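Local coordinates for protein NADP-dependent alcohol dehydrogenase 6 (Saccharomyces cerevisiae, PDB 1PIW) that reduces a broad range of aromatic and aliphatic aldehydes to alcohols with NADPH, as a zinc-containing medium-chain alcohol dehydrogenase, at residues A[203-208]-A[223-228]; A[207-212]-A[242-247]; A[236-241]-A[262-267]; A[269-274]-A[293-298]. All coordinates share one frame; numbering follows the deposited sequence.

Contact 1 of 4, residues A[203-208]-A[223-228]; sequences GAETYV and GADHYI
Val208 and Tyr227 pair in parallel strands whose axes run 26° apart: Val208 N donates to His226 O at 3.0 Å, and Ile228 N donates to Val208 O. At the start of the pair Asp225 N donates to Thr206 O. Asp225 OD1 accepts from Thr206 N at 2.7 Å, with the donor above the carboxylate plane, and also forms a salt bridge with Lys200. Chi1 of -62° sets Asp225 CG beside its own backbone N, on the side of Thr206, 3.7 Å from Thr206 N. An alanine in place of Asp225 would probably leave Thr206 N without this acceptor and Lys200 without its anionic mate. On one side of the sheet, His226 CB sits over the centre of the Tyr207 ring, 4.0 Å from its centroid. The His226 ring turns its edge to the same ring, with the planes at 76°. Ile228 CD1 lies at the Tyr207 edge, 4.1 Å from CD2. On the other side, Val208 CG1 meets Tyr227 CE1 at 3.8 Å, and Val208 CG2 meets Ala224 CB. The contact closes the beta-alpha-beta unit of strand 205-210, helix 216-222 and strand 226-229. Ala219 of that helix packs on Val208, Ala224 and Tyr227.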
# COMPACT_ATOMS: atom_id res chain seq x y z
N GLY A 203 -7.70 -0.46 21.20
CA GLY A 203 -8.44 0.78 21.31
C GLY A 203 -9.23 1.30 20.13
O GLY A 203 -10.01 2.24 20.28
N ALA A 204 -9.06 0.72 18.96
CA ALA A 204 -9.79 1.21 17.79
C ALA A 204 -11.28 0.87 17.79
O ALA A 204 -11.79 0.19 18.68
CB ALA A 204 -9.14 0.66 16.53
N GLU A 205 -11.97 1.39 16.78
CA GLU A 205 -13.38 1.13 16.57
C GLU A 205 -13.30 0.09 15.46
O GLU A 205 -12.87 0.39 14.35
CB GLU A 205 -14.09 2.40 16.09
CG GLU A 205 -15.58 2.26 15.83
CD GLU A 205 -16.24 3.58 15.43
OE1 GLU A 205 -17.44 3.57 15.06
OE2 GLU A 205 -15.56 4.63 15.48
N THR A 206 -13.70 -1.13 15.78
CA THR A 206 -13.62 -2.23 14.84
C THR A 206 -14.90 -2.60 14.11
O THR A 206 -15.98 -2.63 14.69
CB THR A 206 -13.11 -3.48 15.55
OG1 THR A 206 -11.99 -3.14 16.36
CG2 THR A 206 -12.69 -4.50 14.56
N TYR A 207 -14.76 -2.88 12.82
CA TYR A 207 -15.88 -3.28 11.98
C TYR A 207 -15.59 -4.70 11.50
O TYR A 207 -14.51 -4.95 10.98
CB TYR A 207 -15.98 -2.37 10.76
CG TYR A 207 -16.67 -1.04 10.99
CD1 TYR A 207 -16.36 -0.26 12.10
CD2 TYR A 207 -17.61 -0.54 10.08
CE1 TYR A 207 -16.96 0.99 12.29
CE2 TYR A 207 -18.21 0.70 10.26
CZ TYR A 207 -17.89 1.46 11.37
OH TYR A 207 -18.46 2.70 11.57
N VAL A 208 -16.52 -5.64 11.69
CA VAL A 208 -16.27 -6.99 11.18
C VAL A 208 -16.89 -6.99 9.80
O VAL A 208 -17.99 -6.50 9.62
CB VAL A 208 -16.92 -8.07 12.06
CG1 VAL A 208 -16.94 -9.39 11.32
CG2 VAL A 208 -16.11 -8.25 13.33
N GLY A 223 -17.27 -7.62 20.64
CA GLY A 223 -17.00 -6.22 20.87
C GLY A 223 -16.97 -5.46 19.58
O GLY A 223 -16.53 -4.31 19.54
N ALA A 224 -17.42 -6.07 18.50
CA ALA A 224 -17.42 -5.36 17.24
C ALA A 224 -18.27 -4.11 17.42
O ALA A 224 -19.33 -4.17 18.04
CB ALA A 224 -17.98 -6.24 16.14
N ASP A 225 -17.81 -2.98 16.88
CA ASP A 225 -18.55 -1.72 16.96
C ASP A 225 -19.59 -1.69 15.86
O ASP A 225 -20.49 -0.84 15.85
CB ASP A 225 -17.61 -0.54 16.80
CG ASP A 225 -16.59 -0.47 17.91
OD1 ASP A 225 -15.53 -1.14 17.78
OD2 ASP A 225 -16.85 0.22 18.91
N HIS A 226 -19.45 -2.60 14.92
CA HIS A 226 -20.40 -2.72 13.85
C HIS A 226 -20.08 -3.90 12.97
O HIS A 226 -18.94 -4.37 12.95
CB HIS A 226 -20.47 -1.47 13.01
CG HIS A 226 -21.72 -1.41 12.19
ND1 HIS A 226 -21.72 -1.15 10.84
CD2 HIS A 226 -23.01 -1.63 12.54
CE1 HIS A 226 -22.96 -1.22 10.38
NE2 HIS A 226 -23.76 -1.51 11.39
N TYR A 227 -21.10 -4.37 12.25
CA TYR A 227 -21.01 -5.55 11.39
C TYR A 227 -21.52 -5.27 9.99
O TYR A 227 -22.46 -4.51 9.81
CB TYR A 227 -21.85 -6.67 12.00
CG TYR A 227 -21.71 -8.02 11.34
CD1 TYR A 227 -20.73 -8.93 11.76
CD2 TYR A 227 -22.60 -8.42 10.34
CE1 TYR A 227 -20.64 -10.20 11.19
CE2 TYR A 227 -22.52 -9.69 9.77
CZ TYR A 227 -21.54 -10.57 10.20
OH TYR A 227 -21.46 -11.83 9.63
N ILE A 228 -20.93 -5.92 8.99
CA ILE A 228 -21.31 -5.75 7.60
C ILE A 228 -21.36 -7.11 6.93
O ILE A 228 -20.52 -7.97 7.19
CB ILE A 228 -20.29 -4.90 6.83
CG1 ILE A 228 -20.18 -3.51 7.44
CG2 ILE A 228 -20.66 -4.83 5.37
CD1 ILE A 228 -19.04 -2.69 6.86

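Contact 2 of 4, residues A[207-212]-A[242-247]; sequences YVISRS and DTFDLI. With NAP (NADP nicotinamide-adenine-dinucleotide phosphate), chain E.
Phe244 turns its ring edge to the face of Tyr207 in an offset edge-to-face pair, with planes at 88° and centroids 4.9 Å apart. Phe244 CE1 and CZ do the touching, near CB, CG and CD2 of Tyr207. Thr243 CG2 lies over one face of the Phe244 ring, toward its rim. Farther along, as modelled, one face of the Arg211 guanidinium carries N3A of the NADP adenine, offset toward the rim. Ile209 meets Phe244 tip to tip, CD1 to CZ at 3.9 Å, with CD1 extended by a chi2 of 172°. A serine in place of Tyr207 would probably open a gap beside Phe244 and let that ring turn more freely. Strand 182-186 lies between strands 205-210 and 244-249 in the Rossmann-type parallel sheet, so the two segments meet through side chains. At the end of strand 205-210, Ser210 OG donates to NAP O3X of the 2'-phosphate at 2.8 Å. Arg211 lies at the same phosphate, though its shortest distances there are doubtful. The contact between the two segments is thus apolar, while the polar end of the strand serves the cofactor. A hydroxyl and a cationic group at the 2'-phosphate are consistent with the preference for NADP over NAD.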
# COMPACT_ATOMS: atom_id res chain seq x y z
N TYR A 207 -14.76 -2.88 12.82
CA TYR A 207 -15.88 -3.28 11.98
C TYR A 207 -15.59 -4.70 11.50
O TYR A 207 -14.51 -4.95 10.98
CB TYR A 207 -15.98 -2.37 10.76
CG TYR A 207 -16.67 -1.04 10.99
CD1 TYR A 207 -16.36 -0.26 12.10
CD2 TYR A 207 -17.61 -0.54 10.08
CE1 TYR A 207 -16.96 0.99 12.29
CE2 TYR A 207 -18.21 0.70 10.26
CZ TYR A 207 -17.89 1.46 11.37
OH TYR A 207 -18.46 2.70 11.57
N VAL A 208 -16.52 -5.64 11.69
CA VAL A 208 -16.27 -6.99 11.18
C VAL A 208 -16.89 -6.99 9.80
O VAL A 208 -17.99 -6.50 9.62
CB VAL A 208 -16.92 -8.07 12.06
CG1 VAL A 208 -16.94 -9.39 11.32
CG2 VAL A 208 -16.11 -8.25 13.33
N ILE A 209 -16.16 -7.51 8.82
CA ILE A 209 -16.67 -7.52 7.46
C ILE A 209 -16.73 -8.92 6.89
O ILE A 209 -15.75 -9.44 6.35
CB ILE A 209 -15.79 -6.62 6.58
CG1 ILE A 209 -15.78 -5.20 7.17
CG2 ILE A 209 -16.32 -6.60 5.14
CD1 ILE A 209 -14.80 -4.26 6.51
N SER A 210 -17.91 -9.52 7.00
CA SER A 210 -18.13 -10.88 6.51
C SER A 210 -19.04 -10.85 5.30
O SER A 210 -19.53 -9.80 4.91
CB SER A 210 -18.75 -11.72 7.62
OG SER A 210 -18.79 -13.08 7.24
N ARG A 211 -19.26 -12.00 4.69
CA ARG A 211 -20.13 -12.04 3.52
C ARG A 211 -21.56 -12.48 3.86
O ARG A 211 -22.51 -11.87 3.39
CB ARG A 211 -19.51 -12.90 2.41
CG ARG A 211 -18.72 -14.12 2.86
CD ARG A 211 -17.82 -14.61 1.72
NE ARG A 211 -17.46 -16.02 1.87
CZ ARG A 211 -16.86 -16.53 2.95
NH1 ARG A 211 -16.56 -15.74 3.96
NH2 ARG A 211 -16.60 -17.83 3.02
N SER A 212 -21.72 -13.52 4.67
CA SER A 212 -23.06 -13.94 5.04
C SER A 212 -23.43 -13.19 6.32
O SER A 212 -22.62 -12.42 6.84
CB SER A 212 -23.11 -15.46 5.29
OG SER A 212 -23.03 -15.77 6.68
N ASP A 242 -15.21 6.19 2.46
CA ASP A 242 -14.33 7.00 3.31
C ASP A 242 -14.50 6.84 4.83
O ASP A 242 -14.68 7.83 5.55
CB ASP A 242 -14.49 8.49 2.93
CG ASP A 242 -13.37 9.37 3.49
OD1 ASP A 242 -12.22 9.23 3.04
OD2 ASP A 242 -13.65 10.20 4.38
N THR A 243 -14.40 5.61 5.33
CA THR A 243 -14.55 5.38 6.76
C THR A 243 -13.38 4.68 7.47
O THR A 243 -13.06 4.99 8.62
CB THR A 243 -15.82 4.56 7.04
OG1 THR A 243 -15.90 4.28 8.45
CG2 THR A 243 -15.77 3.25 6.29
N PHE A 244 -12.75 3.73 6.78
CA PHE A 244 -11.66 2.93 7.34
C PHE A 244 -10.23 3.43 7.22
O PHE A 244 -9.80 3.86 6.15
CB PHE A 244 -11.70 1.52 6.76
CG PHE A 244 -12.94 0.77 7.10
CD1 PHE A 244 -13.19 0.37 8.41
CD2 PHE A 244 -13.89 0.49 6.13
CE1 PHE A 244 -14.35 -0.29 8.74
CE2 PHE A 244 -15.05 -0.17 6.45
CZ PHE A 244 -15.28 -0.56 7.76
N ASP A 245 -9.50 3.34 8.32
CA ASP A 245 -8.10 3.73 8.33
C ASP A 245 -7.29 2.54 7.86
O ASP A 245 -6.38 2.67 7.03
CB ASP A 245 -7.63 4.07 9.75
CG ASP A 245 -8.05 5.43 10.18
OD1 ASP A 245 -8.01 6.34 9.33
OD2 ASP A 245 -8.40 5.60 11.37
N LEU A 246 -7.63 1.37 8.38
CA LEU A 246 -6.94 0.14 8.07
C LEU A 246 -7.90 -1.04 7.98
O LEU A 246 -8.84 -1.13 8.76
CB LEU A 246 -5.92 -0.13 9.17
CG LEU A 246 -5.38 -1.54 9.28
CD1 LEU A 246 -4.35 -1.75 8.20
CD2 LEU A 246 -4.78 -1.76 10.65
N ILE A 247 -7.67 -1.92 7.01
CA ILE A 247 -8.49 -3.11 6.85
C ILE A 247 -7.54 -4.29 6.69
O ILE A 247 -6.61 -4.24 5.89
CB ILE A 247 -9.39 -3.04 5.60
CG1 ILE A 247 -10.58 -2.14 5.85
CG2 ILE A 247 -9.88 -4.42 5.23
CD1 ILE A 247 -11.55 -2.10 4.70
PA NAP E . -10.02 -20.08 9.29
O1A NAP E . -9.48 -20.93 8.29
O2A NAP E . -10.52 -20.50 10.67
O5B NAP E . -11.20 -19.23 8.62
C5B NAP E . -10.92 -18.47 7.42
C4B NAP E . -12.13 -17.51 7.39
O4B NAP E . -12.00 -16.62 6.20
C3B NAP E . -13.53 -18.17 7.18
O3B NAP E . -14.10 -18.43 8.47
C2B NAP E . -14.27 -17.13 6.35
O2B NAP E . -14.83 -16.07 7.11
C1B NAP E . -13.17 -16.59 5.38
N9A NAP E . -13.16 -17.40 4.13
C8A NAP E . -12.97 -18.75 3.87
N7A NAP E . -13.05 -19.07 2.58
C5A NAP E . -13.32 -17.87 1.96
C6A NAP E . -13.52 -17.57 0.59
N6A NAP E . -13.48 -18.44 -0.44
N1A NAP E . -13.77 -16.24 0.24
C2A NAP E . -13.83 -15.24 1.22
N3A NAP E . -13.64 -15.50 2.58
C4A NAP E . -13.39 -16.83 2.90
O3 NAP E . -9.02 -18.91 9.61
PN NAP E . -7.46 -18.78 9.61
O1N NAP E . -6.83 -19.98 10.16
O2N NAP E . -7.20 -17.51 10.30
O5D NAP E . -7.14 -18.69 8.08
C5D NAP E . -5.80 -18.97 7.68
C4D NAP E . -5.46 -18.09 6.53
O4D NAP E . -4.48 -17.14 6.99
C3D NAP E . -4.80 -18.89 5.38
O3D NAP E . -5.23 -18.43 4.08
C2D NAP E . -3.32 -18.68 5.64
O2D NAP E . -2.54 -18.81 4.48
C1D NAP E . -3.25 -17.31 6.21
P2B NAP E . -16.25 -15.41 6.79
O1X NAP E . -16.00 -14.38 5.70
O2X NAP E . -17.03 -16.58 6.33
O3X NAP E . -16.68 -14.76 8.07

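Contact 3 of 4, residues A[236-241]-A[262-267]; sequences WGEKYF and MPKAMK
Apolar contacts join Trp236 to Met262 and Ala265. The Trp236 and Met262 side chains lie side by side and point the same way. Chi1 of 61° puts Trp236 CG between its backbone N and carbonyl carbon, and from there the indole runs toward Met262. Its far corner does the touching, with CH2 3.6 Å from Met262 CG. Trp236 CZ3 also approaches Ala265 CB at 4.2 Å. Tyr240 CB reaches the same methyl at 4.1 Å, so Ala265 CB has a neighbour from each end of the 236-240 turn. The Gly237 backbone lies against the Lys264 side chain, with Gly237 O 3.2 Å from Lys264 CB. Farther out, Lys264 lays its CD beside Glu238 N at 3.5 Å. The pair joins helix 236-239 to the turn that leads into strand 266-267, within the Rossmann-type coenzyme domain. Strand 244-249 adjoins both segments: Phe244 packs on Trp236, Ala265 and Met266. Weak CA-H...O contacts run in both directions: Ala265 CA lies 3.5 Å from Tyr240 O, and Phe241 CA lies 3.2 Å from Lys264 O. Charged groups add little. Lys264 NZ stays 5.4 Å from Glu238 OE1, too far for a salt bridge. Lys267 NZ forms a salt bridge with Asp245 OD1. At the outer margin Phe241 packs on Arg105 of the second subunit.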
# COMPACT_ATOMS: atom_id res chain seq x y z
N TRP A 236 -20.79 -2.29 -0.56
CA TRP A 236 -20.53 -1.72 0.74
C TRP A 236 -19.45 -0.66 0.64
O TRP A 236 -19.38 0.25 1.47
CB TRP A 236 -20.10 -2.80 1.72
CG TRP A 236 -18.86 -3.49 1.31
CD1 TRP A 236 -18.72 -4.37 0.27
CD2 TRP A 236 -17.58 -3.40 1.94
NE1 TRP A 236 -17.43 -4.83 0.22
CE2 TRP A 236 -16.71 -4.25 1.23
CE3 TRP A 236 -17.09 -2.67 3.03
CZ2 TRP A 236 -15.36 -4.40 1.59
CZ3 TRP A 236 -15.76 -2.82 3.38
CH2 TRP A 236 -14.91 -3.68 2.66
N GLY A 237 -18.58 -0.79 -0.36
CA GLY A 237 -17.54 0.20 -0.54
C GLY A 237 -18.23 1.53 -0.73
O GLY A 237 -17.89 2.54 -0.11
N GLU A 238 -19.24 1.51 -1.60
CA GLU A 238 -20.05 2.67 -1.91
C GLU A 238 -20.73 3.18 -0.65
O GLU A 238 -20.72 4.37 -0.36
CB GLU A 238 -21.10 2.26 -2.95
CG GLU A 238 -22.17 3.28 -3.27
CD GLU A 238 -21.62 4.50 -3.96
OE1 GLU A 238 -20.82 4.32 -4.91
OE2 GLU A 238 -21.98 5.63 -3.56
N LYS A 239 -21.31 2.25 0.11
CA LYS A 239 -22.02 2.60 1.33
C LYS A 239 -21.18 3.06 2.52
O LYS A 239 -21.58 3.98 3.22
CB LYS A 239 -22.92 1.44 1.78
CG LYS A 239 -23.70 1.76 3.06
CD LYS A 239 -24.68 0.65 3.42
CE LYS A 239 -25.75 0.47 2.36
NZ LYS A 239 -26.72 -0.58 2.76
N TYR A 240 -20.05 2.41 2.76
CA TYR A 240 -19.19 2.80 3.89
C TYR A 240 -18.06 3.72 3.46
O TYR A 240 -17.11 3.96 4.21
CB TYR A 240 -18.67 1.56 4.61
CG TYR A 240 -19.78 0.88 5.37
CD1 TYR A 240 -20.68 0.04 4.71
CD2 TYR A 240 -19.98 1.13 6.72
CE1 TYR A 240 -21.77 -0.52 5.39
CE2 TYR A 240 -21.05 0.58 7.41
CZ TYR A 240 -21.95 -0.24 6.74
OH TYR A 240 -23.01 -0.76 7.44
N PHE A 241 -18.20 4.24 2.25
CA PHE A 241 -17.26 5.16 1.65
C PHE A 241 -16.51 6.01 2.69
O PHE A 241 -17.10 6.46 3.67
CB PHE A 241 -18.04 6.08 0.70
CG PHE A 241 -17.19 7.08 -0.01
CD1 PHE A 241 -16.65 6.80 -1.26
CD2 PHE A 241 -16.93 8.32 0.58
CE1 PHE A 241 -15.86 7.73 -1.91
CE2 PHE A 241 -16.13 9.26 -0.07
CZ PHE A 241 -15.59 8.96 -1.32
N MET A 262 -13.59 -2.48 -2.01
CA MET A 262 -12.97 -2.21 -0.72
C MET A 262 -12.32 -0.83 -0.58
O MET A 262 -12.53 -0.13 0.42
CB MET A 262 -11.95 -3.29 -0.41
CG MET A 262 -11.72 -3.46 1.06
SD MET A 262 -10.44 -4.64 1.37
CE MET A 262 -11.27 -6.22 1.07
N PRO A 263 -11.52 -0.42 -1.58
CA PRO A 263 -10.86 0.89 -1.50
C PRO A 263 -11.77 2.07 -1.13
O PRO A 263 -11.37 2.94 -0.34
CB PRO A 263 -10.25 1.02 -2.88
CG PRO A 263 -9.85 -0.41 -3.18
CD PRO A 263 -11.09 -1.16 -2.77
N LYS A 264 -12.98 2.09 -1.68
CA LYS A 264 -13.94 3.15 -1.40
C LYS A 264 -14.17 3.42 0.09
O LYS A 264 -14.28 4.57 0.51
CB LYS A 264 -15.31 2.83 -2.01
CG LYS A 264 -15.39 2.70 -3.52
CD LYS A 264 -16.87 2.60 -3.90
CE LYS A 264 -17.10 2.43 -5.40
NZ LYS A 264 -16.59 1.13 -5.91
N ALA A 265 -14.26 2.36 0.89
CA ALA A 265 -14.49 2.53 2.32
C ALA A 265 -13.25 3.00 3.04
O ALA A 265 -13.27 3.22 4.26
CB ALA A 265 -14.95 1.23 2.93
N MET A 266 -12.16 3.14 2.29
CA MET A 266 -10.88 3.57 2.85
C MET A 266 -10.68 5.08 2.85
O MET A 266 -10.89 5.75 1.84
CB MET A 266 -9.72 2.91 2.09
CG MET A 266 -9.76 1.39 2.08
SD MET A 266 -9.89 0.74 3.76
CE MET A 266 -8.28 1.16 4.42
N LYS A 267 -10.28 5.60 4.00
CA LYS A 267 -10.04 7.03 4.14
C LYS A 267 -8.86 7.39 3.25
O LYS A 267 -8.14 6.51 2.78
CB LYS A 267 -9.72 7.38 5.59
CG LYS A 267 -10.91 7.30 6.54
CD LYS A 267 -10.47 7.34 8.00
CE LYS A 267 -9.74 8.63 8.33
NZ LYS A 267 -9.29 8.70 9.76

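Contact 4 of 4, residues A[269-274]-A[293-298]; sequences GGRIVS and AVSISY
Ile272 is held from both its amide and its carbonyl: Ile272 N donates to Ser295 O at 2.6 Å, nearly in line with the carbonyl, and Ile272 O accepts from Ser297 N at 2.8 Å. Ser295 N to Gly270 O and Ser274 N to Ser297 O continue the ladder, and Gly269 N donates to Ala293 O just ahead of it. The strands are parallel, 23° apart. On one face, Ile272 crosses Val294, CG1 to CG1 at 3.9 Å. Ile296 CG1 lies farther off, 4.3 Å from Ile272 CB. Met262 and Met266 pack on Ile272 from beyond the two segments. On the other face, Ser295 OG rests against the Arg271 chain, 3.1 Å from CG. Chi1 of 61° turns that OG between the Ser295 backbone N and carbonyl carbon. Ser297 OG meets Val273 CG2 at 3.5 Å. The Arg271 chain extends from CG to NE, and its NH1 bonds to Asn175. Ile296 and Ser297 also form an antiparallel ladder with a strand of the second subunit. Strand 295-298 is the last of six parallel strands within the chain, and the NADP-binding residue Tyr298 lies at its end. This is the edge of a Rossmann fold, continued across the dimer interface as in other medium-chain alcohol dehydrogenases.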
# COMPACT_ATOMS: atom_id res chain seq x y z
N GLY A 269 -5.47 7.85 2.46
CA GLY A 269 -4.27 7.45 3.15
C GLY A 269 -4.50 6.13 3.86
O GLY A 269 -3.60 5.60 4.51
N GLY A 270 -5.71 5.61 3.72
CA GLY A 270 -6.05 4.35 4.35
C GLY A 270 -5.21 3.22 3.79
O GLY A 270 -4.63 3.34 2.70
N ARG A 271 -5.14 2.11 4.51
CA ARG A 271 -4.34 0.99 4.05
C ARG A 271 -5.03 -0.36 4.18
O ARG A 271 -5.65 -0.68 5.20
CB ARG A 271 -3.01 0.94 4.82
CG ARG A 271 -2.27 2.27 4.91
CD ARG A 271 -0.94 2.07 5.61
NE ARG A 271 -0.32 3.33 6.02
CZ ARG A 271 0.83 3.41 6.70
NH1 ARG A 271 1.50 2.32 7.02
NH2 ARG A 271 1.30 4.60 7.06
N ILE A 272 -4.89 -1.15 3.12
CA ILE A 272 -5.45 -2.48 3.07
C ILE A 272 -4.29 -3.46 3.15
O ILE A 272 -3.37 -3.44 2.33
CB ILE A 272 -6.24 -2.69 1.75
CG1 ILE A 272 -7.31 -1.59 1.64
CG2 ILE A 272 -6.88 -4.06 1.73
CD1 ILE A 272 -8.29 -1.77 0.50
N VAL A 273 -4.31 -4.30 4.18
CA VAL A 273 -3.27 -5.30 4.35
C VAL A 273 -3.91 -6.66 4.42
O VAL A 273 -4.68 -6.95 5.33
CB VAL A 273 -2.47 -5.07 5.64
CG1 VAL A 273 -1.44 -6.18 5.79
CG2 VAL A 273 -1.78 -3.74 5.58
N SER A 274 -3.61 -7.49 3.44
CA SER A 274 -4.14 -8.83 3.36
C SER A 274 -3.18 -9.73 4.11
O SER A 274 -1.96 -9.59 4.01
CB SER A 274 -4.23 -9.27 1.91
OG SER A 274 -4.15 -10.66 1.82
N ALA A 293 -4.96 6.87 -3.36
CA ALA A 293 -4.73 7.34 -1.99
C ALA A 293 -4.92 6.22 -0.98
O ALA A 293 -4.94 6.47 0.22
CB ALA A 293 -5.66 8.49 -1.66
N VAL A 294 -5.07 5.00 -1.49
CA VAL A 294 -5.23 3.81 -0.65
C VAL A 294 -4.09 2.87 -0.98
O VAL A 294 -3.78 2.67 -2.15
CB VAL A 294 -6.57 3.09 -0.92
CG1 VAL A 294 -6.51 1.66 -0.44
CG2 VAL A 294 -7.68 3.79 -0.19
N SER A 295 -3.47 2.28 0.03
CA SER A 295 -2.37 1.37 -0.22
C SER A 295 -2.73 -0.06 0.12
O SER A 295 -3.28 -0.33 1.20
CB SER A 295 -1.14 1.79 0.59
OG SER A 295 -1.39 1.75 1.99
N ILE A 296 -2.43 -0.98 -0.79
CA ILE A 296 -2.70 -2.39 -0.54
C ILE A 296 -1.36 -3.09 -0.36
O ILE A 296 -0.39 -2.76 -1.04
CB ILE A 296 -3.44 -3.05 -1.71
CG1 ILE A 296 -3.85 -4.47 -1.33
CG2 ILE A 296 -2.54 -3.10 -2.93
CD1 ILE A 296 -4.55 -5.22 -2.43
N SER A 297 -1.29 -4.03 0.58
CA SER A 297 -0.06 -4.77 0.82
C SER A 297 -0.33 -6.08 1.54
O SER A 297 -1.33 -6.23 2.23
CB SER A 297 0.90 -3.94 1.66
OG SER A 297 0.63 -4.12 3.04
N TYR A 298 0.61 -7.01 1.38
CA TYR A 298 0.56 -8.34 1.98
C TYR A 298 1.44 -8.39 3.23
O TYR A 298 2.48 -7.74 3.27
CB TYR A 298 1.08 -9.37 0.96
CG TYR A 298 1.34 -10.72 1.58
CD1 TYR A 298 0.28 -11.51 2.02
CD2 TYR A 298 2.65 -11.19 1.79
CE1 TYR A 298 0.51 -12.72 2.66
CE2 TYR A 298 2.89 -12.40 2.44
CZ TYR A 298 1.80 -13.17 2.88
OH TYR A 298 1.97 -14.36 3.56

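Contacts 1, 2 and 4 all draw on the six-stranded parallel sheet. Contacts 1 and 4 pair neighbouring strands at its two ends by backbone bonds. Contact 2 shares strand 205-210 with contact 1, but there the strand meets 242-247 through side chains alone. Contact 3 also has no hydrogen bond between its segments. It packs a short helix and a turn beside the sheet, is partly buried, and lies farthest from the centre of the chain. The other three are buried. Contacts 2 and 3 interlock, and Phe244 N probably bonds to Ala265 O. Contact 2 reaches the cofactor phosphate directly, while contact 4 carries the sheet into the second subunit.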